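Local coordinates for carbohydrate kinase, FGGY (Novosphingobium aromaticivorans, PDB 3H6E), which probably phosphorylates a sugar or related polyol at the expense of ATP, as members of the FGGY family of carbohydrate kinases do, at residues G80-T85 / N146-W152; L133-D137 / L192-R197. One frame throughout, in Å; residues are numbered along the deposited sequence.

Contact 1 of 2, residues G80-T85 / N146-W152; sequences GIAALT and NATLLPW
This is an antiparallel pairing of two strands, 81-85 and 148-151, in the small three-stranded sheet of the N-terminal half of this FGGY kinase; 81-85 is the central strand, with 88-89 on its other side. The two axes approach to 4.8 Å and run at 150°; both strands are extended, and the chain turns helical at Trp152. The register pairs Ile81 with Pro151, Ala82 with Leu150, Ala83 with Leu149 and Leu84 with Thr148, at CA-CA distances of 4.7, 5.3, 4.9 and 5.1 Å. Leu84 and Thr148 form a complete hydrogen-bonded pair: Leu84 N to Thr148 O and Thr148 N to Leu84 O are both 3.0 Å. Ala82 N donates to Leu150 O at 2.9 Å, and Trp152 N to Gly80 O at 3.0 Å. Proline suits position 151 because this non-hydrogen-bonded site asks for no amide proton toward 81-85. Gly80 fits against Trp152, where a CB would clash with Trp152 CB.

Side chains alternate between two faces, each combining a small alanine with larger aliphatics. Ile81 (t, p), Ala83 and Leu149 (m, t) share one, where Leu149 CD2 lies 4.2 Å from Ile81 CG1 and 4.0 Å from Ala83 CB; Leu133 of helix 129-139 packs on Ile81 and Leu149. The face of Ala82, Leu84 (m, t) and Leu150 (t, t) meets helix 152-159, with Leu84 CD1 4.2 Å from Leu150 CD1. The indole NE1 of Trp152 bonds to Leu13 O. Backbone hydrogen bonds thus fix the register, while apolar side chains bury most of the pair between helices 129-139 and 152-159.

Contact 2 of 2, residues L133-D137 / L192-R197; sequences LWWLD and LGWAAR
Residues 133-137 are a regular piece of helix 129-139, with Asp137 N bonded to Leu133 O at 2.9 Å. Facing them, 192-197 leaves helix 187-191 through a Schellman motif: Gly193 takes phi 82°, psi 9°, where a side chain would jam against the preceding carbonyl, so glycine fits well. From Trp194 to Arg197 the backbone has helical angles, and Arg197 N reaches Trp194 O at 2.9 Å. The backbones stay well apart, the nearest CA pairs being Leu133-Trp194 at 8.3 Å and Trp134-Leu192 at 9.4 Å, so side chains bridge the gap.

Trp194 (chi1 m, chi2 -8°) is central. Leu133 CB sits over the face of its six-membered ring, 3.5 Å from the centroid and 11° off the normal, a CH-pi contact. At the ring edge, Trp194 NE1 donates to Asp137 OD2 at 2.9 Å, pairing a buried indole NH with a carboxylate. The other oxygen, Asp137 OD1, accepts Arg197 NH1 at 3.1 Å in a salt bridge; the extended side chain of Arg197 (chi1 m, then t, t) spans the distance. Trp134 (t) brings CB to 4.0 Å from Trp194 CH2, while its CZ3 lies 4.3 Å from Leu192 CD1 (Leu192 m, t). Tyr108 of helix 102-109 packs on both Trp134 and Trp194.

The arrangement is helix-to-loop packing within the N-terminal part of the FGGY fold: the turn after helix 187-191 lies on helix 129-139, joined by one carboxylate that serves both an indole and a guanidinium.

Following strand 71-76, the chain forms 80-85, then reaches helix 129-139, which carries 133-137. Returning along 146-152, it closes the loop of contact 1; after helices 152-159 and 187-191, segment 192-197 meets 133-137 and closes that of contact 2. The segments alternate, so the two loops cross. The contacts lie about 10 Å apart between centres and touch directly: Leu149 N lies 2.7 Å from Arg197 O, a probable hydrogen bond, and Ile81 CG2 packs 4.0 Å from Leu133 CD1. Together they tie the three-stranded sheet, helix 129-139 and the loop before strand 201-202 into one packed unit.

Contact 1 of 2, residues G80-T85 / N146-W152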
loop_
_atom_site.group_PDB
_atom_site.type_symbol
_atom_site.label_atom_id
_atom_site.label_comp_id
_atom_site.label_asym_id
_atom_site.label_seq_id
_atom_site.Cartn_x
_atom_site.Cartn_y
_atom_site.Cartn_z
ATOM N N GLY A 80 5.953 -9.185 -5.172
ATOM C CA GLY A 80 6.341 -10.556 -4.896
ATOM C C GLY A 80 5.708 -11.511 -5.894
ATOM O O GLY A 80 4.494 -11.502 -6.104
ATOM N N ILE A 81 6.537 -12.335 -6.522
ATOM C CA ILE A 81 6.057 -13.263 -7.534
ATOM C C ILE A 81 6.611 -14.661 -7.277
ATOM O O ILE A 81 7.763 -14.819 -6.881
ATOM C CB ILE A 81 6.441 -12.796 -8.950
ATOM C CG1 ILE A 81 5.754 -13.665 -10.008
ATOM C CG2 ILE A 81 7.950 -12.796 -9.121
ATOM C CD1 ILE A 81 4.256 -13.502 -10.048
ATOM N N ALA A 82 5.777 -15.673 -7.487
ATOM C CA ALA A 82 6.175 -17.047 -7.218
ATOM C C ALA A 82 6.013 -17.915 -8.458
ATOM O O ALA A 82 5.096 -17.710 -9.256
ATOM C CB ALA A 82 5.371 -17.612 -6.056
ATOM N N ALA A 83 6.911 -18.884 -8.611
ATOM C CA ALA A 83 6.892 -19.780 -9.760
ATOM C C ALA A 83 6.755 -21.236 -9.323
ATOM O O ALA A 83 7.435 -21.688 -8.402
ATOM C CB ALA A 83 8.149 -19.591 -10.603
ATOM N N LEU A 84 5.863 -21.962 -9.986
ATOM C CA LEU A 84 5.654 -23.372 -9.689
ATOM C C LEU A 84 6.058 -24.221 -10.885
ATOM O O LEU A 84 5.486 -24.088 -11.964
ATOM C CB LEU A 84 4.187 -23.639 -9.347
ATOM C CG LEU A 84 3.506 -22.689 -8.364
ATOM C CD1 LEU A 84 2.047 -23.073 -8.187
ATOM C CD2 LEU A 84 4.232 -22.678 -7.027
ATOM N N THR A 85 7.051 -25.084 -10.692
ATOM C CA THR A 85 7.457 -26.025 -11.729
ATOM C C THR A 85 6.953 -27.418 -11.374
ATOM O O THR A 85 7.232 -27.933 -10.289
ATOM C CB THR A 85 8.986 -26.059 -11.914
ATOM O OG1 THR A 85 9.501 -24.724 -11.924
ATOM C CG2 THR A 85 9.347 -26.741 -13.228
ATOM N N ASN A 146 8.572 -23.320 -18.114
ATOM C CA ASN A 146 7.701 -24.400 -17.664
ATOM C C ASN A 146 6.883 -23.955 -16.464
ATOM O O ASN A 146 6.088 -24.720 -15.913
ATOM C CB ASN A 146 8.532 -25.623 -17.272
ATOM C CG ASN A 146 9.391 -26.140 -18.415
ATOM O OD1 ASN A 146 10.442 -26.747 -18.194
ATOM N ND2 ASN A 146 8.945 -25.898 -19.646
ATOM N N ALA A 147 7.085 -22.707 -16.059
ATOM C CA ALA A 147 6.551 -22.233 -14.794
ATOM C C ALA A 147 5.118 -21.729 -14.887
ATOM O O ALA A 147 4.706 -21.169 -15.899
ATOM C CB ALA A 147 7.451 -21.148 -14.221
ATOM N N THR A 148 4.363 -21.953 -13.819
ATOM C CA THR A 148 3.124 -21.235 -13.601
ATOM C C THR A 148 3.453 -20.049 -12.713
ATOM O O THR A 148 4.118 -20.200 -11.692
ATOM C CB THR A 148 2.079 -22.115 -12.908
ATOM O OG1 THR A 148 1.666 -23.151 -13.806
ATOM C CG2 THR A 148 0.863 -21.281 -12.492
ATOM N N LEU A 149 3.015 -18.864 -13.116
ATOM C CA LEU A 149 3.291 -17.664 -12.340
ATOM C C LEU A 149 2.082 -17.282 -11.502
ATOM O O LEU A 149 0.942 -17.556 -11.877
ATOM C CB LEU A 149 3.729 -16.517 -13.247
ATOM C CG LEU A 149 5.135 -16.719 -13.814
ATOM C CD1 LEU A 149 5.524 -15.592 -14.759
ATOM C CD2 LEU A 149 6.139 -16.849 -12.679
ATOM N N LEU A 150 2.340 -16.640 -10.370
ATOM C CA LEU A 150 1.328 -16.510 -9.342
ATOM C C LEU A 150 1.790 -15.526 -8.269
ATOM O O LEU A 150 2.841 -15.716 -7.653
ATOM C CB LEU A 150 1.078 -17.896 -8.744
ATOM C CG LEU A 150 -0.099 -18.154 -7.813
ATOM C CD1 LEU A 150 -0.387 -19.638 -7.725
ATOM C CD2 LEU A 150 0.231 -17.619 -6.466
ATOM N N PRO A 151 1.004 -14.461 -8.043
ATOM C CA PRO A 151 1.386 -13.424 -7.079
ATOM C C PRO A 151 1.639 -13.988 -5.681
ATOM O O PRO A 151 1.152 -15.065 -5.351
ATOM C CB PRO A 151 0.166 -12.495 -7.064
ATOM C CG PRO A 151 -0.493 -12.715 -8.381
ATOM C CD PRO A 151 -0.287 -14.167 -8.687
ATOM N N TRP A 152 2.393 -13.246 -4.877
ATOM C CA TRP A 152 2.783 -13.659 -3.531
ATOM C C TRP A 152 1.585 -14.010 -2.647
ATOM O O TRP A 152 1.556 -15.065 -2.014
ATOM C CB TRP A 152 3.624 -12.549 -2.901
ATOM C CG TRP A 152 4.042 -12.755 -1.471
ATOM C CD1 TRP A 152 3.777 -11.929 -0.416
ATOM C CD2 TRP A 152 4.826 -13.835 -0.945
ATOM N NE1 TRP A 152 4.342 -12.429 0.730
ATOM C CE2 TRP A 152 4.991 -13.597 0.434
ATOM C CE3 TRP A 152 5.401 -14.977 -1.505
ATOM C CZ2 TRP A 152 5.699 -14.465 1.261
ATOM C CZ3 TRP A 152 6.105 -15.836 -0.682
ATOM C CH2 TRP A 152 6.248 -15.576 0.684
#

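Contact 2 of 2, residues L133-D137 / L192-R197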
loop_
_atom_site.group_PDB
_atom_site.type_symbol
_atom_site.label_atom_id
_atom_site.label_comp_id
_atom_site.label_asym_id
_atom_site.label_seq_id
_atom_site.Cartn_x
_atom_site.Cartn_y
_atom_site.Cartn_z
ATOM N N LEU A 133 11.099 -10.975 -13.262
ATOM C CA LEU A 133 10.845 -11.911 -14.352
ATOM C C LEU A 133 11.925 -11.811 -15.420
ATOM O O LEU A 133 12.492 -12.821 -15.834
ATOM C CB LEU A 133 9.468 -11.654 -14.971
ATOM C CG LEU A 133 8.305 -12.514 -14.468
ATOM C CD1 LEU A 133 8.574 -13.055 -13.077
ATOM C CD2 LEU A 133 6.981 -11.752 -14.520
ATOM N N TRP A 134 12.209 -10.587 -15.860
ATOM C CA TRP A 134 13.233 -10.353 -16.873
ATOM C C TRP A 134 14.536 -11.039 -16.487
ATOM O O TRP A 134 15.100 -11.813 -17.259
ATOM C CB TRP A 134 13.475 -8.853 -17.040
ATOM C CG TRP A 134 14.438 -8.512 -18.134
ATOM C CD1 TRP A 134 15.778 -8.273 -18.004
ATOM C CD2 TRP A 134 14.137 -8.365 -19.526
ATOM N NE1 TRP A 134 16.326 -7.989 -19.227
ATOM C CE2 TRP A 134 15.341 -8.040 -20.180
ATOM C CE3 TRP A 134 12.967 -8.478 -20.285
ATOM C CZ2 TRP A 134 15.409 -7.826 -21.559
ATOM C CZ3 TRP A 134 13.036 -8.261 -21.650
ATOM C CH2 TRP A 134 14.248 -7.939 -22.274
ATOM N N TRP A 135 15.004 -10.742 -15.281
ATOM C CA TRP A 135 16.234 -11.320 -14.761
ATOM C C TRP A 135 16.115 -12.833 -14.662
ATOM O O TRP A 135 16.933 -13.565 -15.214
ATOM C CB TRP A 135 16.555 -10.720 -13.392
ATOM C CG TRP A 135 17.934 -11.006 -12.911
ATOM C CD1 TRP A 135 19.025 -11.312 -13.674
ATOM C CD2 TRP A 135 18.388 -10.976 -11.553
ATOM N NE1 TRP A 135 20.126 -11.492 -12.873
ATOM C CE2 TRP A 135 19.763 -11.287 -11.567
ATOM C CE3 TRP A 135 17.765 -10.721 -10.328
ATOM C CZ2 TRP A 135 20.525 -11.354 -10.402
ATOM C CZ3 TRP A 135 18.523 -10.788 -9.173
ATOM C CH2 TRP A 135 19.888 -11.103 -9.218
ATOM N N LEU A 136 15.084 -13.298 -13.965
ATOM C CA LEU A 136 14.847 -14.730 -13.803
ATOM C C LEU A 136 14.901 -15.500 -15.125
ATOM O O LEU A 136 15.328 -16.652 -15.159
ATOM C CB LEU A 136 13.512 -14.975 -13.097
ATOM C CG LEU A 136 13.523 -14.724 -11.589
ATOM C CD1 LEU A 136 12.119 -14.793 -11.018
ATOM C CD2 LEU A 136 14.440 -15.720 -10.892
ATOM N N ASP A 137 14.463 -14.866 -16.207
ATOM C CA ASP A 137 14.497 -15.500 -17.519
ATOM C C ASP A 137 15.933 -15.813 -17.932
ATOM O O ASP A 137 16.169 -16.699 -18.752
ATOM C CB ASP A 137 13.813 -14.624 -18.575
ATOM C CG ASP A 137 12.318 -14.909 -18.702
ATOM O OD1 ASP A 137 11.857 -15.946 -18.178
ATOM O OD2 ASP A 137 11.604 -14.101 -19.336
ATOM N N LEU A 192 6.008 -11.007 -24.400
ATOM C CA LEU A 192 7.100 -11.842 -23.906
ATOM C C LEU A 192 6.648 -13.254 -23.549
ATOM O O LEU A 192 7.470 -14.114 -23.236
ATOM C CB LEU A 192 7.746 -11.192 -22.682
ATOM C CG LEU A 192 8.475 -9.864 -22.887
ATOM C CD1 LEU A 192 8.845 -9.261 -21.542
ATOM C CD2 LEU A 192 9.711 -10.042 -23.762
ATOM N N GLY A 193 5.343 -13.491 -23.585
ATOM C CA GLY A 193 4.808 -14.785 -23.207
ATOM C C GLY A 193 4.653 -14.930 -21.703
ATOM O O GLY A 193 4.361 -16.017 -21.205
ATOM N N TRP A 194 4.846 -13.835 -20.972
ATOM C CA TRP A 194 4.689 -13.858 -19.520
ATOM C C TRP A 194 3.228 -14.032 -19.112
ATOM O O TRP A 194 2.916 -14.790 -18.191
ATOM C CB TRP A 194 5.268 -12.591 -18.883
ATOM C CG TRP A 194 6.773 -12.519 -18.932
ATOM C CD1 TRP A 194 7.631 -13.504 -19.329
ATOM C CD2 TRP A 194 7.593 -11.410 -18.533
ATOM N NE1 TRP A 194 8.932 -13.071 -19.219
ATOM C CE2 TRP A 194 8.936 -11.791 -18.730
ATOM C CE3 TRP A 194 7.321 -10.132 -18.034
ATOM C CZ2 TRP A 194 10.004 -10.941 -18.448
ATOM C CZ3 TRP A 194 8.381 -9.290 -17.754
ATOM C CH2 TRP A 194 9.706 -9.698 -17.963
ATOM N N ALA A 195 2.337 -13.329 -19.803
ATOM C CA ALA A 195 0.912 -13.374 -19.484
ATOM C C ALA A 195 0.360 -14.792 -19.560
ATOM O O ALA A 195 -0.535 -15.162 -18.801
ATOM C CB ALA A 195 0.130 -12.450 -20.408
ATOM N N ALA A 196 0.908 -15.586 -20.474
ATOM C CA ALA A 196 0.442 -16.952 -20.677
ATOM C C ALA A 196 0.868 -17.886 -19.545
ATOM O O ALA A 196 0.295 -18.963 -19.370
ATOM C CB ALA A 196 0.933 -17.483 -22.020
ATOM N N ARG A 197 1.876 -17.474 -18.781
ATOM C CA ARG A 197 2.386 -18.291 -17.684
ATOM C C ARG A 197 1.581 -18.130 -16.391
ATOM O O ARG A 197 1.677 -18.966 -15.493
ATOM C CB ARG A 197 3.848 -17.954 -17.400
ATOM C CG ARG A 197 4.791 -18.128 -18.575
ATOM C CD ARG A 197 6.190 -17.679 -18.172
ATOM N NE ARG A 197 7.139 -17.687 -19.278
ATOM C CZ ARG A 197 8.390 -17.246 -19.183
ATOM N NH1 ARG A 197 8.838 -16.756 -18.032
ATOM N NH2 ARG A 197 9.195 -17.289 -20.238
#